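Local structure of ficolin-3 (Homo sapiens, 2J5Z) at residues Q92-G97 and T119-G124; S71-F76 and L123-H128; R37-F42 and N87-Q92; G134-S137 and G142-L145. The protein binds galactose through its calcium-containing fibrinogen-like domain and probably acts as a recognition lectin of innate immunity. One frame throughout, in Å; residues are numbered along the deposited sequence.

Contact 1 (Q92-G97 and T119-G124); sequences QLTLQG and TFRLLG
Thr94 lays its whole side chain against the backbone of Phe120, Arg121 and Leu122, and nearly everything that joins the two segments passes through this one residue. Its hydroxyl is the polar point of the contact: Leu122 N donates to Thr94 OG1 over 3.2 Å, with an N-H...O angle of 161°, a fairly straight bond. The torsion explains the reach. With chi1 at 64°, OG1 sits between the backbone N and the carbonyl carbon of its own residue, where it faces the strand and is also hydrogen-bonded to Leu90 O, one turn back in the helix. Two bonds therefore fix the rotation of this buried hydroxyl. The methyl takes the other branch, anti to the carbonyl carbon, and turns to Phe120: Thr94 CG2 lies 3.7 Å from Phe120 O and meets the Phe120 ring at its edge, near the ring plane, 4.2 Å from CD2. Arg121 passes on the other flank. Its CG is anti to the backbone N (chi1 177°), and the aliphatic part runs alongside the end of the helix until CD comes within 3.4 Å of Thr94 O. The Leu122 side chain packs on Asn87 and Leu90, earlier in the helix. Leu220 of strand 215-220 packs on both Thr94 and Phe120. The arrangement is that of a helix packed on an antiparallel sheet, here helix 87-94 on strand 112-122 in the fibrinogen-like domain.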
loop_
_atom_site.group_PDB
_atom_site.type_symbol
_atom_site.label_atom_id
_atom_site.label_comp_id
_atom_site.label_asym_id
_atom_site.label_seq_id
_atom_site.Cartn_x
_atom_site.Cartn_y
_atom_site.Cartn_z
ATOM N N GLN A 92 -14.268 -21.442 1.249
ATOM C CA GLN A 92 -13.931 -21.744 2.645
ATOM C C GLN A 92 -14.501 -20.716 3.625
ATOM O O GLN A 92 -15.038 -21.083 4.681
ATOM C CB GLN A 92 -12.410 -21.906 2.814
ATOM C CG GLN A 92 -11.925 -23.231 2.194
ATOM C CD GLN A 92 -10.432 -23.416 2.275
ATOM O OE1 GLN A 92 -9.769 -22.837 3.135
ATOM N NE2 GLN A 92 -9.896 -24.261 1.401
ATOM N N LEU A 93 -14.430 -19.443 3.249
ATOM C CA LEU A 93 -14.952 -18.378 4.106
ATOM C C LEU A 93 -16.463 -18.476 4.257
ATOM O O LEU A 93 -16.996 -18.280 5.351
ATOM C CB LEU A 93 -14.609 -17.001 3.539
ATOM C CG LEU A 93 -13.185 -16.482 3.704
ATOM C CD1 LEU A 93 -12.945 -15.392 2.684
ATOM C CD2 LEU A 93 -12.924 -15.989 5.136
ATOM N N THR A 94 -17.149 -18.782 3.158
ATOM C CA THR A 94 -18.606 -18.655 3.127
ATOM C C THR A 94 -19.361 -19.944 3.442
ATOM O O THR A 94 -20.592 -19.963 3.407
ATOM C CB THR A 94 -19.108 -18.034 1.807
ATOM O OG1 THR A 94 -18.805 -18.904 0.712
ATOM C CG2 THR A 94 -18.459 -16.659 1.576
ATOM N N LEU A 95 -18.614 -20.995 3.783
ATOM C CA LEU A 95 -19.184 -22.275 4.223
ATOM C C LEU A 95 -20.118 -22.060 5.404
ATOM O O LEU A 95 -21.260 -22.527 5.398
ATOM C CB LEU A 95 -18.066 -23.259 4.617
ATOM C CG LEU A 95 -17.700 -24.398 3.647
ATOM C CD1 LEU A 95 -16.200 -24.721 3.618
ATOM C CD2 LEU A 95 -18.503 -25.634 3.988
ATOM N N GLN A 96 -19.615 -21.345 6.408
ATOM C CA GLN A 96 -20.363 -21.059 7.628
ATOM C C GLN A 96 -20.608 -19.562 7.770
ATOM O O GLN A 96 -19.863 -18.744 7.215
ATOM C CB GLN A 96 -19.616 -21.587 8.837
ATOM N N GLY A 97 -21.663 -19.216 8.504
ATOM C CA GLY A 97 -22.013 -17.817 8.753
ATOM C C GLY A 97 -22.828 -17.205 7.626
ATOM O O GLY A 97 -22.871 -17.732 6.510
ATOM N N THR A 119 -27.349 -12.573 1.268
ATOM C CA THR A 119 -26.288 -13.573 1.480
ATOM C C THR A 119 -25.487 -13.841 0.208
ATOM O O THR A 119 -25.941 -13.569 -0.905
ATOM C CB THR A 119 -26.829 -14.945 2.003
ATOM O OG1 THR A 119 -27.728 -15.505 1.038
ATOM C CG2 THR A 119 -27.546 -14.801 3.355
ATOM N N PHE A 120 -24.292 -14.391 0.390
ATOM C CA PHE A 120 -23.426 -14.792 -0.705
ATOM C C PHE A 120 -22.639 -16.013 -0.239
ATOM O O PHE A 120 -22.058 -16.019 0.850
ATOM C CB PHE A 120 -22.461 -13.637 -1.051
ATOM C CG PHE A 120 -21.362 -13.991 -2.021
ATOM C CD1 PHE A 120 -21.486 -13.681 -3.378
ATOM C CD2 PHE A 120 -20.178 -14.574 -1.580
ATOM C CE1 PHE A 120 -20.456 -13.984 -4.277
ATOM C CE2 PHE A 120 -19.153 -14.880 -2.466
ATOM C CZ PHE A 120 -19.280 -14.574 -3.805
ATOM N N ARG A 121 -22.615 -17.036 -1.073
ATOM C CA ARG A 121 -21.862 -18.246 -0.765
ATOM C C ARG A 121 -21.442 -18.888 -2.060
ATOM O O ARG A 121 -22.185 -18.848 -3.043
ATOM C CB ARG A 121 -22.755 -19.202 0.037
ATOM C CG ARG A 121 -22.139 -20.524 0.379
ATOM C CD ARG A 121 -23.007 -21.272 1.401
ATOM N NE ARG A 121 -24.351 -21.503 0.879
ATOM C CZ ARG A 121 -24.727 -22.586 0.206
ATOM N NH1 ARG A 121 -23.864 -23.580 -0.021
ATOM N NH2 ARG A 121 -25.984 -22.686 -0.221
ATOM N N LEU A 122 -20.243 -19.477 -2.091
ATOM C CA LEU A 122 -19.872 -20.277 -3.252
ATOM C C LEU A 122 -19.816 -21.744 -2.866
ATOM O O LEU A 122 -19.296 -22.092 -1.796
ATOM C CB LEU A 122 -18.502 -19.868 -3.819
ATOM C CG LEU A 122 -18.291 -18.453 -4.334
ATOM C CD1 LEU A 122 -16.932 -18.361 -5.038
ATOM C CD2 LEU A 122 -19.435 -18.038 -5.263
ATOM N N LEU A 123 -20.352 -22.596 -3.727
ATOM C CA LEU A 123 -20.198 -24.039 -3.535
ATOM C C LEU A 123 -18.743 -24.395 -3.785
ATOM O O LEU A 123 -17.953 -23.521 -4.160
ATOM C CB LEU A 123 -21.136 -24.812 -4.459
ATOM C CG LEU A 123 -22.581 -24.947 -3.950
ATOM C CD1 LEU A 123 -23.224 -23.579 -3.791
ATOM C CD2 LEU A 123 -23.428 -25.836 -4.851
ATOM N N GLY A 124 -18.381 -25.656 -3.552
ATOM C CA GLY A 124 -16.987 -26.110 -3.712
ATOM C C GLY A 124 -16.558 -26.352 -5.157
ATOM O O GLY A 124 -17.330 -26.152 -6.093
#

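Contact 2 (S71-F76 and L123-H128); sequences SYRAGF and LGEVDH. With ACT (acetate ion), chain F.
A surface salt bridge ties the end of helix 69-74 to the loop that joins strands 112-122 and 131-133 in the fibrinogen-like domain, Arg73 meeting Glu125. Arg73 NH1 donates to Glu125 OE2 at 2.9 Å, with an N-H...O angle of 155°. A single nitrogen and a single oxygen form the link, so this is not the two-pronged pairing of a guanidinium with a carboxylate. OE2 lies at the edge of the guanidinium, close to its plane, and is approached on its syn side, but the two flat groups are turned 52° apart. An extended start to Arg73 (CG anti to the backbone N, chi1 173°) carries its CD to 3.4 Å from Glu125 OE1, and the bend at chi3 then turns the guanidinium so that NH1 meets OE2. Glu125 reaches out from the loop as an extended chain. OE2 is also hydrogen-bonded to Trp69 NE1 in the same helix as Arg73, and this second grip should hold the carboxylate in place. At the other end of the residue, Glu125 N donates to OXT of an acetate ion at 3.0 Å; the acetate probably comes from the crystallisation liquor. Around the bridge, the Arg73 side chain also touches Glu88 of helix 87-94 and Tyr129 in the loop. The bridge fastens the loop next to the place where backbone hydrogen bonds from Tyr72 and Arg73 to Asn87 and Glu88 join helices 69-74 and 87-94.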
loop_
_atom_site.group_PDB
_atom_site.type_symbol
_atom_site.label_atom_id
_atom_site.label_comp_id
_atom_site.label_asym_id
_atom_site.label_seq_id
_atom_site.Cartn_x
_atom_site.Cartn_y
_atom_site.Cartn_z
ATOM N N SER A 71 -6.043 -19.934 -11.729
ATOM C CA SER A 71 -5.820 -18.567 -11.270
ATOM C C SER A 71 -7.020 -18.042 -10.483
ATOM O O SER A 71 -6.865 -17.485 -9.400
ATOM C CB SER A 71 -5.540 -17.653 -12.461
ATOM O OG SER A 71 -4.243 -17.889 -12.985
ATOM N N TYR A 72 -8.222 -18.231 -11.019
ATOM C CA TYR A 72 -9.409 -17.819 -10.285
ATOM C C TYR A 72 -9.590 -18.631 -9.018
ATOM O O TYR A 72 -10.102 -18.122 -8.020
ATOM C CB TYR A 72 -10.665 -17.838 -11.175
ATOM C CG TYR A 72 -10.811 -16.518 -11.858
ATOM C CD1 TYR A 72 -11.348 -15.423 -11.180
ATOM C CD2 TYR A 72 -10.302 -16.316 -13.142
ATOM C CE1 TYR A 72 -11.441 -14.190 -11.779
ATOM C CE2 TYR A 72 -10.386 -15.074 -13.761
ATOM C CZ TYR A 72 -10.949 -14.007 -13.054
ATOM O OH TYR A 72 -11.068 -12.755 -13.612
ATOM N N ARG A 73 -9.165 -19.891 -9.042
ATOM C CA ARG A 73 -9.323 -20.750 -7.873
ATOM C C ARG A 73 -8.463 -20.277 -6.703
ATOM O O ARG A 73 -8.917 -20.225 -5.564
ATOM C CB ARG A 73 -8.969 -22.210 -8.215
ATOM C CG ARG A 73 -8.940 -23.146 -7.006
ATOM C CD ARG A 73 -8.633 -24.608 -7.436
ATOM N NE ARG A 73 -7.268 -24.687 -7.955
ATOM C CZ ARG A 73 -6.891 -25.388 -9.024
ATOM N NH1 ARG A 73 -7.786 -26.067 -9.746
ATOM N NH2 ARG A 73 -5.606 -25.377 -9.390
ATOM N N ALA A 74 -7.211 -19.945 -7.007
ATOM C CA ALA A 74 -6.202 -19.622 -6.006
ATOM C C ALA A 74 -6.183 -18.140 -5.646
ATOM O O ALA A 74 -5.677 -17.758 -4.593
ATOM C CB ALA A 74 -4.828 -20.028 -6.542
ATOM N N GLY A 75 -6.707 -17.312 -6.537
ATOM C CA GLY A 75 -6.636 -15.858 -6.377
ATOM C C GLY A 75 -5.442 -15.265 -7.114
ATOM O O GLY A 75 -4.464 -15.971 -7.390
ATOM N N PHE A 76 -5.518 -13.973 -7.433
ATOM C CA PHE A 76 -4.432 -13.293 -8.151
ATOM C C PHE A 76 -4.535 -11.770 -8.049
ATOM O O PHE A 76 -5.585 -11.226 -7.675
ATOM C CB PHE A 76 -4.442 -13.690 -9.631
ATOM C CG PHE A 76 -5.687 -13.270 -10.350
ATOM C CD1 PHE A 76 -5.813 -11.979 -10.855
ATOM C CD2 PHE A 76 -6.742 -14.160 -10.504
ATOM C CE1 PHE A 76 -6.982 -11.586 -11.518
ATOM C CE2 PHE A 76 -7.914 -13.769 -11.150
ATOM C CZ PHE A 76 -8.031 -12.490 -11.652
ATOM N N LEU A 123 -20.352 -22.596 -3.727
ATOM C CA LEU A 123 -20.198 -24.039 -3.535
ATOM C C LEU A 123 -18.743 -24.395 -3.785
ATOM O O LEU A 123 -17.953 -23.521 -4.160
ATOM C CB LEU A 123 -21.136 -24.812 -4.459
ATOM C CG LEU A 123 -22.581 -24.947 -3.950
ATOM C CD1 LEU A 123 -23.224 -23.579 -3.791
ATOM C CD2 LEU A 123 -23.428 -25.836 -4.851
ATOM N N GLY A 124 -18.381 -25.656 -3.552
ATOM C CA GLY A 124 -16.987 -26.110 -3.712
ATOM C C GLY A 124 -16.558 -26.352 -5.157
ATOM O O GLY A 124 -17.330 -26.152 -6.093
ATOM N N GLU A 125 -15.313 -26.777 -5.354
ATOM C CA GLU A 125 -14.765 -26.883 -6.705
ATOM C C GLU A 125 -15.447 -27.960 -7.566
ATOM O O GLU A 125 -15.538 -27.828 -8.792
ATOM C CB GLU A 125 -13.256 -27.139 -6.669
ATOM C CG GLU A 125 -12.618 -26.997 -8.044
ATOM C CD GLU A 125 -11.112 -27.101 -8.025
ATOM O OE1 GLU A 125 -10.550 -27.421 -6.951
ATOM O OE2 GLU A 125 -10.494 -26.859 -9.091
ATOM N N VAL A 126 -15.901 -29.030 -6.925
ATOM C CA VAL A 126 -16.628 -30.075 -7.650
ATOM C C VAL A 126 -17.892 -29.520 -8.306
ATOM O O VAL A 126 -18.315 -29.975 -9.377
ATOM C CB VAL A 126 -17.043 -31.234 -6.732
ATOM C CG1 VAL A 126 -18.209 -30.837 -5.839
ATOM C CG2 VAL A 126 -17.425 -32.452 -7.586
ATOM N N ASP A 127 -18.496 -28.538 -7.645
ATOM C CA ASP A 127 -19.687 -27.870 -8.146
ATOM C C ASP A 127 -19.323 -26.590 -8.909
ATOM O O ASP A 127 -20.169 -25.724 -9.151
ATOM C CB ASP A 127 -20.646 -27.577 -6.992
ATOM C CG ASP A 127 -21.284 -28.835 -6.425
ATOM O OD1 ASP A 127 -21.840 -29.635 -7.211
ATOM O OD2 ASP A 127 -21.244 -29.025 -5.200
ATOM N N HIS A 128 -18.057 -26.478 -9.288
ATOM C CA HIS A 128 -17.586 -25.386 -10.121
ATOM C C HIS A 128 -17.789 -24.021 -9.467
ATOM O O HIS A 128 -18.025 -23.034 -10.155
ATOM C CB HIS A 128 -18.286 -25.409 -11.477
ATOM C CG HIS A 128 -18.331 -26.769 -12.095
ATOM N ND1 HIS A 128 -17.192 -27.496 -12.371
ATOM C CD2 HIS A 128 -19.375 -27.541 -12.478
ATOM C CE1 HIS A 128 -17.533 -28.660 -12.896
ATOM N NE2 HIS A 128 -18.851 -28.713 -12.968
HETATM C C ACT F . -13.771 -27.371 -1.895
HETATM O O ACT F . -12.975 -27.233 -0.913
HETATM O OXT ACT F . -13.628 -26.638 -2.919
HETATM C CH3 ACT F . -14.868 -28.377 -1.849
#

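Contact 3 (R37-F42 and N87-Q92)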
loop_
_atom_site.group_PDB
_atom_site.type_symbol
_atom_site.label_atom_id
_atom_site.label_comp_id
_atom_site.label_asym_id
_atom_site.label_seq_id
_atom_site.Cartn_x
_atom_site.Cartn_y
_atom_site.Cartn_z
ATOM N N ARG A 37 -5.640 -22.088 8.273
ATOM C CA ARG A 37 -4.693 -21.468 7.358
ATOM C C ARG A 37 -4.882 -19.953 7.415
ATOM O O ARG A 37 -6.010 -19.469 7.425
ATOM C CB ARG A 37 -4.933 -21.989 5.941
ATOM C CG ARG A 37 -4.215 -21.232 4.836
ATOM C CD ARG A 37 -4.404 -21.923 3.478
ATOM N NE ARG A 37 -5.803 -22.067 3.042
ATOM C CZ ARG A 37 -6.420 -21.228 2.208
ATOM N NH1 ARG A 37 -5.772 -20.166 1.738
ATOM N NH2 ARG A 37 -7.695 -21.433 1.854
ATOM N N ALA A 38 -3.784 -19.214 7.478
ATOM C CA ALA A 38 -3.865 -17.752 7.535
ATOM C C ALA A 38 -4.036 -17.196 6.138
ATOM O O ALA A 38 -3.388 -17.645 5.196
ATOM C CB ALA A 38 -2.626 -17.160 8.186
ATOM N N LEU A 39 -4.899 -16.196 6.007
ATOM C CA LEU A 39 -5.174 -15.614 4.702
ATOM C C LEU A 39 -5.144 -14.097 4.826
ATOM O O LEU A 39 -5.873 -13.561 5.641
ATOM C CB LEU A 39 -6.575 -16.040 4.254
ATOM C CG LEU A 39 -7.116 -15.455 2.942
ATOM C CD1 LEU A 39 -6.304 -15.920 1.767
ATOM C CD2 LEU A 39 -8.598 -15.777 2.747
ATOM N N PRO A 40 -4.288 -13.413 4.043
ATOM C CA PRO A 40 -4.367 -11.945 4.007
ATOM C C PRO A 40 -5.625 -11.508 3.263
ATOM O O PRO A 40 -5.931 -12.039 2.192
ATOM C CB PRO A 40 -3.123 -11.535 3.199
ATOM C CG PRO A 40 -2.280 -12.785 3.112
ATOM C CD PRO A 40 -3.231 -13.916 3.154
ATOM N N VAL A 41 -6.341 -10.533 3.821
ATOM C CA VAL A 41 -7.553 -10.010 3.198
ATOM C C VAL A 41 -7.600 -8.516 3.452
ATOM O O VAL A 41 -7.012 -8.035 4.424
ATOM C CB VAL A 41 -8.848 -10.606 3.828
ATOM C CG1 VAL A 41 -8.874 -12.135 3.687
ATOM C CG2 VAL A 41 -8.943 -10.190 5.277
ATOM N N PHE A 42 -8.301 -7.796 2.581
ATOM C CA PHE A 42 -8.523 -6.363 2.778
ATOM C C PHE A 42 -9.816 -6.138 3.518
ATOM O O PHE A 42 -10.884 -6.536 3.038
ATOM C CB PHE A 42 -8.558 -5.611 1.448
ATOM C CG PHE A 42 -8.599 -4.121 1.619
ATOM C CD1 PHE A 42 -7.415 -3.390 1.699
ATOM C CD2 PHE A 42 -9.807 -3.457 1.733
ATOM C CE1 PHE A 42 -7.438 -2.018 1.875
ATOM C CE2 PHE A 42 -9.838 -2.068 1.919
ATOM C CZ PHE A 42 -8.643 -1.358 1.982
ATOM N N ASN A 87 -11.461 -18.245 -5.553
ATOM C CA ASN A 87 -12.698 -18.987 -5.337
ATOM C C ASN A 87 -12.614 -19.981 -4.193
ATOM O O ASN A 87 -13.572 -20.140 -3.430
ATOM C CB ASN A 87 -13.110 -19.702 -6.624
ATOM C CG ASN A 87 -13.528 -18.741 -7.714
ATOM O OD1 ASN A 87 -13.833 -17.581 -7.452
ATOM N ND2 ASN A 87 -13.542 -19.223 -8.947
ATOM N N GLU A 88 -11.469 -20.658 -4.058
ATOM C CA GLU A 88 -11.329 -21.598 -2.952
ATOM C C GLU A 88 -11.379 -20.898 -1.583
ATOM O O GLU A 88 -12.034 -21.382 -0.658
ATOM C CB GLU A 88 -10.079 -22.474 -3.116
ATOM C CG GLU A 88 -9.908 -23.508 -2.025
ATOM C CD GLU A 88 -11.009 -24.589 -2.005
ATOM O OE1 GLU A 88 -11.692 -24.797 -3.043
ATOM O OE2 GLU A 88 -11.153 -25.252 -0.946
ATOM N N ASN A 89 -10.726 -19.744 -1.473
ATOM C CA ASN A 89 -10.813 -18.901 -0.275
ATOM C C ASN A 89 -12.268 -18.505 0.006
ATOM O O ASN A 89 -12.767 -18.634 1.140
ATOM C CB ASN A 89 -9.926 -17.656 -0.454
ATOM C CG ASN A 89 -8.453 -17.981 -0.348
ATOM O OD1 ASN A 89 -8.064 -18.850 0.434
ATOM N ND2 ASN A 89 -7.622 -17.282 -1.126
ATOM N N LEU A 90 -12.960 -18.058 -1.035
ATOM C CA LEU A 90 -14.362 -17.644 -0.900
ATOM C C LEU A 90 -15.263 -18.807 -0.491
ATOM O O LEU A 90 -16.130 -18.665 0.382
ATOM C CB LEU A 90 -14.872 -17.002 -2.197
ATOM C CG LEU A 90 -14.325 -15.589 -2.467
ATOM C CD1 LEU A 90 -14.569 -15.125 -3.901
ATOM C CD2 LEU A 90 -14.907 -14.559 -1.479
ATOM N N HIS A 91 -15.056 -19.975 -1.100
ATOM C CA HIS A 91 -15.798 -21.142 -0.635
ATOM C C HIS A 91 -15.537 -21.449 0.844
ATOM O O HIS A 91 -16.473 -21.716 1.616
ATOM C CB HIS A 91 -15.437 -22.380 -1.472
ATOM C CG HIS A 91 -16.063 -23.633 -0.948
ATOM N ND1 HIS A 91 -15.340 -24.635 -0.329
ATOM C CD2 HIS A 91 -17.359 -24.019 -0.903
ATOM C CE1 HIS A 91 -16.166 -25.596 0.052
ATOM N NE2 HIS A 91 -17.396 -25.248 -0.284
ATOM N N GLN A 92 -14.268 -21.442 1.249
ATOM C CA GLN A 92 -13.931 -21.744 2.645
ATOM C C GLN A 92 -14.501 -20.716 3.625
ATOM O O GLN A 92 -15.038 -21.083 4.681
ATOM C CB GLN A 92 -12.410 -21.906 2.814
ATOM C CG GLN A 92 -11.925 -23.231 2.194
ATOM C CD GLN A 92 -10.432 -23.416 2.275
ATOM O OE1 GLN A 92 -9.769 -22.837 3.135
ATOM N NE2 GLN A 92 -9.896 -24.261 1.401
#
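Leu39 overlaps the side-chain amide of Asn89 with both its methyls, CD1 coming within 3.5 Å of Asn89 ND2 and CD2 within 3.8 Å of Asn89 CG. Beside this van der Waals contact stands a hydrogen-bonded one, made by Arg37. Its chain reaches over to the helix and bends at chi3 (59°), presenting the guanidinium end-on, so that NH1 and NH2 both donate to the same oxygen: Arg37 NH1 lies 2.9 Å and Arg37 NH2 3.0 Å from Asn89 OD1. The guanidinium and the Asn89 amide are nearly coplanar, and OD1 sits in the guanidinium plane. NH2 makes a further bond, to Gln92 OE1 at 2.8 Å, of quite another shape: the two planes stand 83° apart, and the donor lies above the carbonyl plane of Gln92 and off its lone pairs. Gln92 is steadied by Glu88, one turn earlier, whose OE2 accepts from Gln92 NE2 at 2.8 Å. Second-shell partners complete the array: Arg37 NE is in a salt bridge with Glu35, and Asn89 ND2 is hydrogen-bonded to Leu85 O, which fixes the amide with OD1 turned to the arginine. Gln21 of a neighbouring subunit packs on Arg37. Such a bridge, with an arginine just ahead of strand 38-44 joined to the amides of Asn89 and Gln92 one turn apart, fastens helix 87-94 to strand 38-44 of the antiparallel sheet of the fibrinogen-like fold.

Contact 4 (G134-S137 and G142-L145); sequences GKFS and GDSL
The ring of Phe136 carries Asp143 CB over one face, while the ring of Tyr117 meets Phe136 edge-to-face. Asp143 CB lies 3.8 Å from the ring centroid and 17° off the normal, a CH-pi contact displaced toward the rim, where Phe136 CD1 is the nearest atom at 3.7 Å. The Asp143 carboxylate is turned almost parallel to the ring, with 8° between the planes. Asp143 CG is anti to the backbone N (chi1 -180°), which lays the carboxylate past the ring toward Phe136 CB, 3.8 Å from Asp143 OD2. At the far end of the ring, Phe136 CZ meets Gly142 C obliquely at 3.9 Å. The two side chains run past each other in opposite directions. Asp143 OD1 accepts from Leu145 N at 3.1 Å, the bond of an Asx turn, and is hydrogen-bonded to Tyr117 OH; OD2 is hydrogen-bonded to Ser146 OG. The aspartate thus divides its roles: its methylene faces the aromatic ring, while one bond of its carboxylate closes the Asx turn and the hydroxyls of Tyr117 and Ser146 hold the group. The contact across the segments is CH-pi and van der Waals packing on the surface, and the charge would be expected to be stabilised by its hydroxyl and N-H partners rather than by the phenyl ring.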
loop_
_atom_site.group_PDB
_atom_site.type_symbol
_atom_site.label_atom_id
_atom_site.label_comp_id
_atom_site.label_asym_id
_atom_site.label_seq_id
_atom_site.Cartn_x
_atom_site.Cartn_y
_atom_site.Cartn_z
ATOM N N GLY A 134 -28.264 -14.684 -2.094
ATOM C CA GLY A 134 -29.490 -14.278 -1.405
ATOM C C GLY A 134 -30.236 -13.193 -2.163
ATOM O O GLY A 134 -29.786 -12.711 -3.205
ATOM N N LYS A 135 -31.402 -12.834 -1.649
ATOM C CA LYS A 135 -32.264 -11.860 -2.314
ATOM C C LYS A 135 -31.698 -10.441 -2.277
ATOM O O LYS A 135 -30.992 -10.066 -1.347
ATOM C CB LYS A 135 -33.657 -11.883 -1.675
ATOM C CG LYS A 135 -34.308 -13.267 -1.690
ATOM C CD LYS A 135 -34.530 -13.749 -3.103
ATOM C CE LYS A 135 -35.264 -15.099 -3.116
ATOM N NZ LYS A 135 -35.366 -15.660 -4.497
ATOM N N PHE A 136 -32.038 -9.671 -3.308
ATOM C CA PHE A 136 -31.672 -8.271 -3.439
ATOM C C PHE A 136 -32.410 -7.442 -2.392
ATOM O O PHE A 136 -33.637 -7.524 -2.281
ATOM C CB PHE A 136 -32.039 -7.801 -4.851
ATOM C CG PHE A 136 -31.696 -6.367 -5.141
ATOM C CD1 PHE A 136 -30.372 -5.962 -5.306
ATOM C CD2 PHE A 136 -32.704 -5.418 -5.293
ATOM C CE1 PHE A 136 -30.058 -4.641 -5.598
ATOM C CE2 PHE A 136 -32.402 -4.090 -5.582
ATOM C CZ PHE A 136 -31.081 -3.694 -5.737
ATOM N N SER A 137 -31.666 -6.664 -1.612
ATOM C CA SER A 137 -32.280 -5.802 -0.601
ATOM C C SER A 137 -32.505 -4.391 -1.144
ATOM O O SER A 137 -33.646 -3.960 -1.311
ATOM C CB SER A 137 -31.444 -5.765 0.676
ATOM O OG SER A 137 -30.181 -5.178 0.424
ATOM N N GLY A 142 -29.210 -1.150 -8.954
ATOM C CA GLY A 142 -30.182 -2.158 -9.377
ATOM C C GLY A 142 -29.616 -3.567 -9.302
ATOM O O GLY A 142 -28.429 -3.758 -9.054
ATOM N N ASP A 143 -30.471 -4.555 -9.512
ATOM C CA ASP A 143 -30.055 -5.951 -9.412
ATOM C C ASP A 143 -29.593 -6.490 -10.762
ATOM O O ASP A 143 -30.379 -6.596 -11.712
ATOM C CB ASP A 143 -31.208 -6.787 -8.844
ATOM C CG ASP A 143 -30.860 -8.256 -8.703
ATOM O OD1 ASP A 143 -29.674 -8.624 -8.866
ATOM O OD2 ASP A 143 -31.794 -9.039 -8.430
ATOM N N SER A 144 -28.307 -6.838 -10.848
ATOM C CA SER A 144 -27.776 -7.483 -12.049
ATOM C C SER A 144 -27.014 -8.779 -11.743
ATOM O O SER A 144 -26.240 -9.251 -12.573
ATOM C CB SER A 144 -26.858 -6.527 -12.818
ATOM O OG SER A 144 -27.605 -5.496 -13.450
ATOM N N LEU A 145 -27.227 -9.336 -10.556
ATOM C CA LEU A 145 -26.526 -10.546 -10.161
ATOM C C LEU A 145 -27.464 -11.733 -9.904
ATOM O O LEU A 145 -27.015 -12.870 -9.908
ATOM C CB LEU A 145 -25.647 -10.283 -8.933
ATOM C CG LEU A 145 -24.499 -11.266 -8.644
ATOM C CD1 LEU A 145 -23.536 -11.357 -9.821
ATOM C CD2 LEU A 145 -23.751 -10.861 -7.384
#

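Contacts 1, 2 and 3 gather round helix 87-94, their centres 11 to 12 Å apart. Contacts 1 and 3 both use this helix and share Gln92, each joining it to a different strand of the antiparallel sheet, while contacts 1 and 2 share Leu123 and Gly124. Along the chain contacts 2 and 3 interleave, contact 3 closes before contact 1 opens, and contact 4 follows all of them. Contact 4 lies about 24 Å from contact 3, between centres, across the chain's centre. It is joined to contact 1, about 17 Å away between centres, by its Gly134 N and Thr119 O in a probable hydrogen bond. One domain thus carries the helix-on-sheet core and a surface loop whose Asp143 side chain is about 13 Å from the bound galactose.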